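Long-range contacts in predicted component of a thermophile-specific DNA repair system, contains a RAMP domain (Methanopyrus kandleri, PDB 4N0L), which binds CRISPR RNA as the Csm3 subunit of a type III-A CRISPR system and, like its family, is probably linked to RNA cleavage in antiviral defence: residues 20-24 with 34-40; 191-197 with 215-219; 323-327 with 339-343. All coordinates share one frame; numbering follows the deposited sequence.

Contact 1: residues 20-24 with 34-40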
ATOM      1  N   THR A  20      18.011   9.698   6.896  1.00 22.82           N
ATOM      2  CA  THR A  20      17.005  10.757   6.908  1.00 26.32           C
ATOM      3  C   THR A  20      17.019  11.554   8.204  1.00 24.47           C
ATOM      4  O   THR A  20      17.517  11.091   9.230  1.00 23.81           O
ATOM      5  CB  THR A  20      15.564  10.208   6.718  1.00 26.57           C
ATOM      6  OG1 THR A  20      15.199   9.408   7.850  1.00 26.51           O
ATOM      7  CG2 THR A  20      15.440   9.381   5.447  1.00 26.71           C
ATOM      8  N   ARG A  21      16.467  12.761   8.141  1.00 22.37           N
ATOM      9  CA  ARG A  21      16.135  13.522   9.339  1.00 27.21           C
ATOM     10  C   ARG A  21      14.958  12.862  10.054  1.00 31.45           C
ATOM     11  O   ARG A  21      14.307  11.975   9.502  1.00 31.78           O
ATOM     12  CB  ARG A  21      15.809  14.975   8.975  1.00 28.69           C
ATOM     13  CG  ARG A  21      14.384  15.176   8.455  1.00 39.18           C
ATOM     14  CD  ARG A  21      13.924  16.637   8.473  1.00 45.33           C
ATOM     15  NE  ARG A  21      14.034  17.258   9.790  1.00 50.37           N
ATOM     16  CZ  ARG A  21      15.001  18.094  10.154  1.00 51.31           C
ATOM     17  NH1 ARG A  21      15.962  18.419   9.298  1.00 51.71           N
ATOM     18  NH2 ARG A  21      15.009  18.606  11.377  1.00 47.75           N
ATOM     19  N   ILE A  22      14.700  13.283  11.287  1.00 32.71           N
ATOM     20  CA  ILE A  22      13.562  12.773  12.041  1.00 31.53           C
ATOM     21  C   ILE A  22      12.486  13.844  12.168  1.00 34.96           C
ATOM     22  O   ILE A  22      12.705  14.881  12.796  1.00 37.53           O
ATOM     23  CB  ILE A  22      13.977  12.288  13.440  1.00 29.60           C
ATOM     24  CG1 ILE A  22      14.996  11.154  13.325  1.00 28.92           C
ATOM     25  CG2 ILE A  22      12.759  11.823  14.225  1.00 27.85           C
ATOM     26  CD1 ILE A  22      15.565  10.704  14.654  1.00 28.72           C
ATOM     27  N   GLY A  23      11.327  13.600  11.562  1.00 34.31           N
ATOM     28  CA  GLY A  23      10.246  14.565  11.606  1.00 36.14           C
ATOM     29  C   GLY A  23      10.461  15.627  10.544  1.00 42.40           C
ATOM     30  O   GLY A  23      11.251  15.431   9.620  1.00 42.30           O
ATOM     31  N   THR A  24       9.758  16.748  10.665  1.00 45.68           N
ATOM     32  CA  THR A  24       9.954  17.857   9.742  1.00 51.24           C
ATOM     33  C   THR A  24      10.081  19.139  10.565  1.00 59.09           C
ATOM     34  O   THR A  24      10.746  19.150  11.600  1.00 62.82           O
ATOM     35  CB  THR A  24       8.797  17.967   8.724  1.00 52.38           C
ATOM     36  OG1 THR A  24       8.350  16.658   8.354  1.00 59.59           O
ATOM     37  CG2 THR A  24       9.236  18.721   7.467  1.00 46.82           C
ATOM     38  N   LEU A  34       9.026  19.850   2.634  1.00 43.19           N
ATOM     39  CA  LEU A  34       9.413  18.479   2.966  1.00 44.64           C
ATOM     40  C   LEU A  34       8.299  17.674   3.629  1.00 46.54           C
ATOM     41  O   LEU A  34       7.847  18.009   4.722  1.00 49.15           O
ATOM     42  CB  LEU A  34      10.634  18.476   3.892  1.00 43.29           C
ATOM     43  CG  LEU A  34      11.217  17.120   4.310  1.00 40.79           C
ATOM     44  CD1 LEU A  34      11.332  16.185   3.114  1.00 43.15           C
ATOM     45  CD2 LEU A  34      12.577  17.306   4.956  1.00 36.14           C
ATOM     46  N   ASP A  35       7.850  16.624   2.948  1.00 42.62           N
ATOM     47  CA  ASP A  35       7.006  15.606   3.565  1.00 36.88           C
ATOM     48  C   ASP A  35       7.869  14.425   4.016  1.00 31.60           C
ATOM     49  O   ASP A  35       8.363  13.663   3.185  1.00 31.18           O
ATOM     50  CB  ASP A  35       5.921  15.138   2.592  1.00 45.54           C
ATOM     51  CG  ASP A  35       5.194  13.891   3.077  1.00 54.38           C
ATOM     52  OD1 ASP A  35       4.961  13.766   4.298  1.00 54.96           O
ATOM     53  OD2 ASP A  35       4.861  13.030   2.233  1.00 58.45           O
ATOM     54  N   ASN A  36       8.066  14.285   5.324  1.00 26.85           N
ATOM     55  CA  ASN A  36       8.894  13.201   5.856  1.00 30.19           C
ATOM     56  C   ASN A  36       8.130  12.330   6.851  1.00 29.96           C
ATOM     57  O   ASN A  36       7.811  12.775   7.953  1.00 29.88           O
ATOM     58  CB  ASN A  36      10.159  13.760   6.516  1.00 27.07           C
ATOM     59  CG  ASN A  36      11.042  12.672   7.109  1.00 26.99           C
ATOM     60  OD1 ASN A  36      11.010  11.520   6.672  1.00 24.33           O
ATOM     61  ND2 ASN A  36      11.844  13.037   8.107  1.00 22.96           N
ATOM     62  N   PRO A  37       7.843  11.078   6.462  1.00 26.82           N
ATOM     63  CA  PRO A  37       7.045  10.147   7.269  1.00 27.91           C
ATOM     64  C   PRO A  37       7.803   9.587   8.469  1.00 30.94           C
ATOM     65  O   PRO A  37       7.178   9.090   9.409  1.00 29.03           O
ATOM     66  CB  PRO A  37       6.714   9.031   6.277  1.00 26.13           C
ATOM     67  CG  PRO A  37       7.873   9.026   5.340  1.00 23.05           C
ATOM     68  CD  PRO A  37       8.283  10.468   5.193  1.00 22.04           C
ATOM     69  N   VAL A  38       9.130   9.672   8.440  1.00 27.18           N
ATOM     70  CA  VAL A  38       9.943   9.190   9.550  1.00 26.89           C
ATOM     71  C   VAL A  38       9.801  10.135  10.734  1.00 26.00           C
ATOM     72  O   VAL A  38      10.234  11.285  10.680  1.00 29.86           O
ATOM     73  CB  VAL A  38      11.428   9.066   9.163  1.00 29.92           C
ATOM     74  CG1 VAL A  38      12.250   8.609  10.358  1.00 29.44           C
ATOM     75  CG2 VAL A  38      11.592   8.101   8.000  1.00 28.79           C
ATOM     76  N   ILE A  39       9.182   9.649  11.804  1.00 25.64           N
ATOM     77  CA  ILE A  39       8.903  10.488  12.965  1.00 27.67           C
ATOM     78  C   ILE A  39       9.304   9.809  14.268  1.00 32.76           C
ATOM     79  O   ILE A  39       9.578   8.611  14.299  1.00 30.46           O
ATOM     80  CB  ILE A  39       7.407  10.869  13.039  1.00 25.20           C
ATOM     81  CG1 ILE A  39       6.542   9.615  13.187  1.00 25.67           C
ATOM     82  CG2 ILE A  39       6.986  11.653  11.806  1.00 19.58           C
ATOM     83  CD1 ILE A  39       5.088   9.913  13.500  1.00 25.55           C
ATOM     84  N   ARG A  40       9.342  10.593  15.341  1.00 40.38           N
ATOM     85  CA  ARG A  40       9.697  10.084  16.660  1.00 44.57           C
ATOM     86  C   ARG A  40       8.514   9.391  17.324  1.00 44.67           C
ATOM     87  O   ARG A  40       7.397   9.909  17.321  1.00 45.79           O
ATOM     88  CB  ARG A  40      10.198  11.222  17.553  1.00 50.50           C
ATOM     89  CG  ARG A  40      10.839  10.764  18.851  1.00 53.28           C
ATOM     90  CD  ARG A  40      12.240  10.229  18.636  1.00 58.59           C
ATOM     91  NE  ARG A  40      13.213  11.300  18.441  1.00 62.23           N
ATOM     92  CZ  ARG A  40      14.527  11.146  18.564  1.00 61.79           C
ATOM     93  NH1 ARG A  40      15.035   9.964  18.890  1.00 57.49           N
ATOM     94  NH2 ARG A  40      15.338  12.178  18.367  1.00 64.20           N
TER
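One amide nitrogen, ND2 of N36, serves two backbone carbonyls two residues apart in the opposing segment: it donates to O of R21 at 3.0 Å and to O of G23 at 2.9 Å. The two bonds use both N-H groups and fix the rotation of the amide. With CG anti to the backbone N (chi1 179°), the N36 side chain reaches straight across to the 20-24 segment. The R21 oxygen lies close to the amide plane, yet ND2 stands above the plane of that carbonyl, while the hydroxyl OG1 of T20 reaches the same oxygen from the opposite face. The other end of the amide turns back on its own chain, OD1 accepting from N of V38 in an Asx turn.

A backbone bond completes the polar set, N of G23 to O of V38 at 2.7 Å. G23 has a positive phi, and its backbone angles by themselves call for glycine.

Side-chain packing extends the contact. CG2 of T24 rests against CB of L34 at 3.8 Å, and CD of R21 meets CD2 of L34. Separately, the methyl CD1 of I22 lies over one face of the R40 guanidinium, offset toward its rim, while NH1 of R40 bonds to O of G45.

Segment 20-24 begins in the short strand 20-21, which pairs with strand 217-218, and its loop lies against the run into strand 39-40, itself paired with strand 47-48; Y265 of strand 264-265 touches T20, L34 and N36.

Contact 2: residues 191-197 with 215-219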
ATOM      1  N   ALA A 191      26.632   4.471  14.959  1.00 60.48           N
ATOM      2  CA  ALA A 191      26.583   5.872  14.556  1.00 60.83           C
ATOM      3  C   ALA A 191      26.441   6.806  15.754  1.00 62.06           C
ATOM      4  O   ALA A 191      26.693   8.005  15.648  1.00 62.83           O
ATOM      5  CB  ALA A 191      25.439   6.095  13.576  1.00 57.43           C
ATOM      6  N   GLY A 192      26.038   6.251  16.891  1.00 62.12           N
ATOM      7  CA  GLY A 192      25.816   7.048  18.083  1.00 64.32           C
ATOM      8  C   GLY A 192      24.546   7.870  17.981  1.00 66.27           C
ATOM      9  O   GLY A 192      24.376   8.861  18.691  1.00 65.33           O
ATOM     10  N   GLU A 193      23.646   7.446  17.097  1.00 68.97           N
ATOM     11  CA  GLU A 193      22.386   8.148  16.878  1.00 71.60           C
ATOM     12  C   GLU A 193      21.413   7.293  16.067  1.00 73.35           C
ATOM     13  O   GLU A 193      21.830   6.513  15.209  1.00 73.19           O
ATOM     14  CB  GLU A 193      22.627   9.479  16.154  1.00 72.00           C
ATOM     15  CG  GLU A 193      23.162   9.332  14.735  1.00 71.37           C
ATOM     16  CD  GLU A 193      23.118  10.632  13.954  1.00 71.12           C
ATOM     17  OE1 GLU A 193      22.307  11.513  14.310  1.00 69.42           O
ATOM     18  OE2 GLU A 193      23.895  10.773  12.986  1.00 71.53           O
ATOM     19  N   PRO A 194      20.106   7.424  16.348  1.00 73.89           N
ATOM     20  CA  PRO A 194      19.557   8.250  17.427  1.00 76.65           C
ATOM     21  C   PRO A 194      19.607   7.539  18.778  1.00 81.99           C
ATOM     22  O   PRO A 194      19.853   6.334  18.826  1.00 84.30           O
ATOM     23  CB  PRO A 194      18.113   8.475  16.978  1.00 72.07           C
ATOM     24  CG  PRO A 194      17.783   7.235  16.246  1.00 69.94           C
ATOM     25  CD  PRO A 194      19.037   6.869  15.499  1.00 70.63           C
ATOM     26  N   THR A 195      19.372   8.279  19.857  1.00 82.89           N
ATOM     27  CA  THR A 195      19.355   7.691  21.191  1.00 81.95           C
ATOM     28  C   THR A 195      17.918   7.583  21.683  1.00 84.68           C
ATOM     29  O   THR A 195      16.993   8.074  21.036  1.00 84.43           O
ATOM     30  CB  THR A 195      20.185   8.514  22.195  1.00 77.58           C
ATOM     31  OG1 THR A 195      19.661   9.844  22.281  1.00 76.51           O
ATOM     32  CG2 THR A 195      21.643   8.573  21.756  1.00 75.14           C
ATOM     33  N   GLU A 196      17.733   6.934  22.828  1.00 86.82           N
ATOM     34  CA  GLU A 196      16.400   6.771  23.392  1.00 89.80           C
ATOM     35  C   GLU A 196      15.874   8.113  23.889  1.00 92.40           C
ATOM     36  O   GLU A 196      16.361   8.656  24.882  1.00 94.67           O
ATOM     37  CB  GLU A 196      16.425   5.742  24.523  1.00 91.99           C
ATOM     38  CG  GLU A 196      15.058   5.229  24.938  1.00 92.56           C
ATOM     39  CD  GLU A 196      15.149   4.005  25.829  1.00 92.07           C
ATOM     40  OE1 GLU A 196      15.417   4.167  27.038  1.00 90.86           O
ATOM     41  OE2 GLU A 196      14.956   2.882  25.319  1.00 92.40           O
ATOM     42  N   VAL A 197      14.879   8.646  23.187  1.00 92.67           N
ATOM     43  CA  VAL A 197      14.326   9.963  23.495  1.00 92.98           C
ATOM     44  C   VAL A 197      12.807   9.859  23.624  1.00 96.11           C
ATOM     45  O   VAL A 197      12.066  10.278  22.733  1.00 95.32           O
ATOM     46  CB  VAL A 197      14.689  11.012  22.418  1.00 90.17           C
ATOM     47  CG1 VAL A 197      14.245  12.402  22.854  1.00 89.80           C
ATOM     48  CG2 VAL A 197      16.186  11.014  22.164  1.00 88.08           C
ATOM     49  N   MET A 215      18.615  17.188  16.652  1.00 79.90           N
ATOM     50  CA  MET A 215      19.608  17.128  15.576  1.00 77.67           C
ATOM     51  C   MET A 215      20.061  15.695  15.298  1.00 72.15           C
ATOM     52  O   MET A 215      21.146  15.475  14.758  1.00 72.35           O
ATOM     53  CB  MET A 215      20.821  18.005  15.908  1.00 79.18           C
ATOM     54  CG  MET A 215      20.857  19.318  15.137  1.00 80.15           C
ATOM     55  SD  MET A 215      22.360  19.553  14.162  1.00 81.94           S
ATOM     56  CE  MET A 215      23.385  20.466  15.311  1.00 79.92           C
ATOM     57  N   GLU A 216      19.227  14.725  15.663  1.00 66.02           N
ATOM     58  CA  GLU A 216      19.551  13.323  15.422  1.00 61.55           C
ATOM     59  C   GLU A 216      18.911  12.839  14.130  1.00 56.00           C
ATOM     60  O   GLU A 216      17.836  13.294  13.743  1.00 52.89           O
ATOM     61  CB  GLU A 216      19.098  12.449  16.591  1.00 63.96           C
ATOM     62  CG  GLU A 216      19.947  12.590  17.840  1.00 70.04           C
ATOM     63  CD  GLU A 216      19.519  11.659  18.955  1.00 75.59           C
ATOM     64  OE1 GLU A 216      18.506  10.959  18.774  1.00 74.37           O
ATOM     65  OE2 GLU A 216      20.168  11.654  20.025  1.00 79.73           O
ATOM     66  N   ARG A 217      19.574  11.886  13.490  1.00 50.97           N
ATOM     67  CA  ARG A 217      19.179  11.382  12.185  1.00 40.82           C
ATOM     68  C   ARG A 217      19.072   9.865  12.203  1.00 40.91           C
ATOM     69  O   ARG A 217      19.578   9.214  13.115  1.00 41.22           O
ATOM     70  CB  ARG A 217      20.193  11.826  11.140  1.00 33.16           C
ATOM     71  CG  ARG A 217      20.184  13.311  10.878  1.00 30.86           C
ATOM     72  CD  ARG A 217      21.216  13.657   9.835  1.00 30.97           C
ATOM     73  NE  ARG A 217      20.891  13.086   8.536  1.00 31.15           N
ATOM     74  CZ  ARG A 217      20.031  13.634   7.687  1.00 29.59           C
ATOM     75  NH1 ARG A 217      19.407  14.757   8.016  1.00 25.76           N
ATOM     76  NH2 ARG A 217      19.792  13.058   6.519  1.00 29.29           N
ATOM     77  N   VAL A 218      18.398   9.307  11.206  1.00 39.78           N
ATOM     78  CA  VAL A 218      18.346   7.858  11.047  1.00 34.50           C
ATOM     79  C   VAL A 218      19.411   7.443  10.035  1.00 32.95           C
ATOM     80  O   VAL A 218      19.331   7.818   8.869  1.00 34.12           O
ATOM     81  CB  VAL A 218      16.960   7.385  10.574  1.00 27.61           C
ATOM     82  CG1 VAL A 218      16.909   5.869  10.519  1.00 28.00           C
ATOM     83  CG2 VAL A 218      15.884   7.919  11.497  1.00 28.19           C
ATOM     84  N   PRO A 219      20.422   6.679  10.480  1.00 30.77           N
ATOM     85  CA  PRO A 219      21.543   6.314   9.602  1.00 29.23           C
ATOM     86  C   PRO A 219      21.123   5.458   8.416  1.00 32.53           C
ATOM     87  O   PRO A 219      20.149   4.710   8.498  1.00 27.01           O
ATOM     88  CB  PRO A 219      22.477   5.519  10.523  1.00 25.11           C
ATOM     89  CG  PRO A 219      22.070   5.886  11.908  1.00 28.77           C
ATOM     90  CD  PRO A 219      20.606   6.180  11.852  1.00 29.66           C
TER
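E216, E193 and P194 bury the most surface here, and together they illustrate how glutamates can join a loop to a short strand through backbone N-H groups. E216 extends its side chain (chi2 -177°) until the carboxylate lies against the backbone at T195. Its OE1 accepts from N of T195 at 3.0 Å, met from above the carboxylate plane, and its OE2 takes the T195 hydroxyl OG1 at 2.9 Å through the syn lone pair. The carboxylate thus receives both the amide and the hydroxyl of a single residue. N of T195 makes a further, weak bond to OE2.

E193 answers from the other segment. CG occupies the position between backbone N and carbonyl carbon (chi1 66°), and from there the extended chain brings OE1 to N of R217 at 2.9 Å, again from above the carboxylate plane. The N-H points fairly well at its acceptor, with an angle of 151°.

P194, which follows a cis peptide bond, packs beside the E216 carboxylate. Its CB abuts OE1 of E216 and its CD lies by O of R217, at 3.4 Å, while the same CD carbon meets CD of P219. The P219 ring in turn touches CB of A191 through CG, at 3.8 Å. Just before E193, G192 ends helix 181-191 as the C-prime residue of a Schellman motif, and F188 of that helix packs on both P194 and P219.

The two acidic side chains therefore bind mostly neutral N-H and O-H donors. Such bonds would probably stabilise their charged forms, to which a weak, long ion pair from R40 may add for E216.

Contact 3: residues 323-327 with 339-343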
ATOM      1  N   ARG A 323      12.736 -18.164  -0.421  1.00 46.08           N
ATOM      2  CA  ARG A 323      13.591 -19.342  -0.474  1.00 49.45           C
ATOM      3  C   ARG A 323      12.950 -20.493  -1.261  1.00 48.03           C
ATOM      4  O   ARG A 323      13.650 -21.317  -1.849  1.00 49.47           O
ATOM      5  CB  ARG A 323      13.920 -19.767   0.965  1.00 49.93           C
ATOM      6  CG  ARG A 323      14.324 -21.214   1.183  1.00 52.85           C
ATOM      7  CD  ARG A 323      14.591 -21.459   2.666  1.00 52.49           C
ATOM      8  NE  ARG A 323      13.626 -22.372   3.273  1.00 53.05           N
ATOM      9  CZ  ARG A 323      13.260 -22.331   4.550  1.00 54.83           C
ATOM     10  NH1 ARG A 323      13.766 -21.408   5.357  1.00 53.73           N
ATOM     11  NH2 ARG A 323      12.379 -23.205   5.021  1.00 59.16           N
ATOM     12  N   ASP A 324      11.621 -20.526  -1.295  1.00 45.12           N
ATOM     13  CA  ASP A 324      10.897 -21.526  -2.081  1.00 44.51           C
ATOM     14  C   ASP A 324      10.941 -21.232  -3.578  1.00 43.69           C
ATOM     15  O   ASP A 324      10.833 -22.144  -4.397  1.00 46.07           O
ATOM     16  CB  ASP A 324       9.436 -21.624  -1.628  1.00 44.42           C
ATOM     17  CG  ASP A 324       9.300 -22.025  -0.175  1.00 47.75           C
ATOM     18  OD1 ASP A 324      10.191 -22.737   0.333  1.00 45.70           O
ATOM     19  OD2 ASP A 324       8.294 -21.638   0.454  1.00 50.27           O
ATOM     20  N   LEU A 325      11.081 -19.959  -3.931  1.00 41.87           N
ATOM     21  CA  LEU A 325      11.012 -19.550  -5.330  1.00 46.52           C
ATOM     22  C   LEU A 325      12.377 -19.281  -5.947  1.00 48.93           C
ATOM     23  O   LEU A 325      12.526 -19.289  -7.169  1.00 49.77           O
ATOM     24  CB  LEU A 325      10.149 -18.297  -5.470  1.00 49.66           C
ATOM     25  CG  LEU A 325       8.780 -18.301  -4.791  1.00 51.75           C
ATOM     26  CD1 LEU A 325       8.130 -16.940  -4.949  1.00 48.80           C
ATOM     27  CD2 LEU A 325       7.895 -19.393  -5.369  1.00 53.95           C
ATOM     28  N   GLU A 326      13.377 -19.068  -5.103  1.00 52.02           N
ATOM     29  CA  GLU A 326      14.662 -18.568  -5.571  1.00 49.56           C
ATOM     30  C   GLU A 326      15.727 -18.773  -4.503  1.00 43.52           C
ATOM     31  O   GLU A 326      15.410 -18.965  -3.330  1.00 43.04           O
ATOM     32  CB  GLU A 326      14.559 -17.082  -5.924  1.00 54.62           C
ATOM     33  CG  GLU A 326      15.334 -16.665  -7.164  1.00 62.46           C
ATOM     34  CD  GLU A 326      14.889 -17.412  -8.403  1.00 68.91           C
ATOM     35  OE1 GLU A 326      13.718 -17.249  -8.808  1.00 68.48           O
ATOM     36  OE2 GLU A 326      15.709 -18.160  -8.976  1.00 73.70           O
ATOM     37  N   ASP A 327      16.991 -18.727  -4.909  1.00 41.75           N
ATOM     38  CA  ASP A 327      18.092 -18.898  -3.971  1.00 46.62           C
ATOM     39  C   ASP A 327      18.347 -17.564  -3.276  1.00 44.10           C
ATOM     40  O   ASP A 327      19.400 -16.947  -3.445  1.00 45.48           O
ATOM     41  CB  ASP A 327      19.347 -19.394  -4.693  1.00 55.03           C
ATOM     42  CG  ASP A 327      20.491 -19.695  -3.742  1.00 60.37           C
ATOM     43  OD1 ASP A 327      20.222 -19.994  -2.559  1.00 58.55           O
ATOM     44  OD2 ASP A 327      21.660 -19.635  -4.180  1.00 65.57           O
ATOM     45  N   ARG A 339       6.896 -13.375 -10.341  1.00 40.83           N
ATOM     46  CA  ARG A 339       6.655 -14.764  -9.965  1.00 40.59           C
ATOM     47  C   ARG A 339       5.267 -14.967  -9.358  1.00 37.73           C
ATOM     48  O   ARG A 339       5.044 -15.925  -8.620  1.00 34.99           O
ATOM     49  CB  ARG A 339       7.724 -15.230  -8.977  1.00 42.37           C
ATOM     50  CG  ARG A 339       9.115 -15.316  -9.577  1.00 44.49           C
ATOM     51  CD  ARG A 339      10.191 -15.232  -8.506  1.00 49.91           C
ATOM     52  NE  ARG A 339      11.532 -15.211  -9.084  1.00 54.52           N
ATOM     53  CZ  ARG A 339      12.098 -14.134  -9.622  1.00 53.44           C
ATOM     54  NH1 ARG A 339      11.439 -12.983  -9.657  1.00 53.76           N
ATOM     55  NH2 ARG A 339      13.321 -14.208 -10.127  1.00 50.71           N
ATOM     56  N   LEU A 340       4.333 -14.076  -9.678  1.00 36.96           N
ATOM     57  CA  LEU A 340       3.027 -14.090  -9.023  1.00 42.16           C
ATOM     58  C   LEU A 340       2.134 -15.234  -9.488  1.00 45.94           C
ATOM     59  O   LEU A 340       1.345 -15.763  -8.704  1.00 48.10           O
ATOM     60  CB  LEU A 340       2.305 -12.765  -9.247  1.00 42.43           C
ATOM     61  CG  LEU A 340       2.508 -11.722  -8.154  1.00 40.01           C
ATOM     62  CD1 LEU A 340       1.565 -10.569  -8.382  1.00 41.07           C
ATOM     63  CD2 LEU A 340       2.290 -12.333  -6.778  1.00 34.49           C
ATOM     64  N   ASP A 341       2.248 -15.604 -10.760  1.00 45.76           N
ATOM     65  CA  ASP A 341       1.547 -16.773 -11.280  1.00 47.34           C
ATOM     66  C   ASP A 341       1.938 -17.983 -10.451  1.00 46.08           C
ATOM     67  O   ASP A 341       1.093 -18.746  -9.982  1.00 47.32           O
ATOM     68  CB  ASP A 341       1.882 -17.008 -12.753  1.00 50.86           C
ATOM     69  CG  ASP A 341       1.203 -16.014 -13.673  1.00 58.47           C
ATOM     70  OD1 ASP A 341       0.196 -15.407 -13.254  1.00 59.29           O
ATOM     71  OD2 ASP A 341       1.678 -15.838 -14.815  1.00 62.93           O
ATOM     72  N   GLU A 342       3.245 -18.134 -10.283  1.00 46.18           N
ATOM     73  CA  GLU A 342       3.835 -19.200  -9.493  1.00 47.28           C
ATOM     74  C   GLU A 342       3.347 -19.158  -8.042  1.00 44.43           C
ATOM     75  O   GLU A 342       2.974 -20.183  -7.473  1.00 43.58           O
ATOM     76  CB  GLU A 342       5.356 -19.080  -9.567  1.00 52.43           C
ATOM     77  CG  GLU A 342       6.149 -20.239  -9.024  1.00 59.99           C
ATOM     78  CD  GLU A 342       7.510 -20.338  -9.690  1.00 67.65           C
ATOM     79  OE1 GLU A 342       8.194 -21.368  -9.523  1.00 69.46           O
ATOM     80  OE2 GLU A 342       7.893 -19.376 -10.390  1.00 71.09           O
ATOM     81  N   VAL A 343       3.344 -17.963  -7.455  1.00 44.36           N
ATOM     82  CA  VAL A 343       2.923 -17.772  -6.066  1.00 41.79           C
ATOM     83  C   VAL A 343       1.447 -18.099  -5.829  1.00 40.83           C
ATOM     84  O   VAL A 343       1.113 -18.892  -4.950  1.00 40.81           O
ATOM     85  CB  VAL A 343       3.187 -16.326  -5.596  1.00 39.07           C
ATOM     86  CG1 VAL A 343       2.502 -16.067  -4.266  1.00 35.28           C
ATOM     87  CG2 VAL A 343       4.675 -16.077  -5.476  1.00 41.25           C
TER
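E326 and R339 cross at about a right angle, R339 being the N-cap residue of helix 340-345 and E326 following the short helix 322-325, which comes directly after strand 318-321, an outermost strand of the five-stranded antiparallel sheet of this RRM-like fold. The contact joins the end of helix 322-325 and the residue after it to the first turn of helix 340-345, and its principle is a pair of perpendicular meetings, one charged and one apolar. In the charged one, the carboxylate and guanidinium planes are 78° apart. OE1 of E326 nevertheless lies near the guanidinium plane and approaches the edge carrying NE and NH2. The bond from NE of R339 to OE1 of E326 is 3.0 Å long and meets the carboxylate on its anti side; the second, from NH2, is weak. A single oxygen is therefore shared by two donors in a salt bridge, instead of each carboxylate oxygen facing its own nitrogen. R339 runs out extended from CG to NE, whereas E326 bends at chi2 (59°) to bring its carboxylate round to it. The remaining terminal nitrogen, NH1 of R339, bonds to the backbone O of E335 in the preceding helix 333-338, so the guanidinium is held from more than one direction.

Beside the salt bridge, L325 supplies the apolar meeting. Its two methyls are directed to different partners. The L325 and E342 side chains pass in opposite directions, CD2 of L325 lying 4.1 Å from CG of E342, whereas the V343 side chain crosses that of L325 at about a right angle. W336 of the intervening helix 333-338 touches both L325 and V343. CD1 of L325 lies 3.6 Å from CG2 of V343.

Contacts 1 and 2 belong to one neighbourhood. Their centres are 13 Å apart, and strands 20-21 and 217-218, one from each, pair through a probable hydrogen bond from N of V218 to O of T20. Contact 1 is the more buried, and there an amide satisfies backbone carbonyls; contact 2 lies at the surface, where carboxylates accept from backbone N-H groups and a hydroxyl, the reverse polarity. R40 of contact 1 forms a weak, long ion pair with E216 of contact 2 and also packs against its 191-197 segment. Contact 3, also at the surface but about 25 Å from either at nearest atoms, joins helix ends instead, and relies on a direct salt bridge beside an apolar patch.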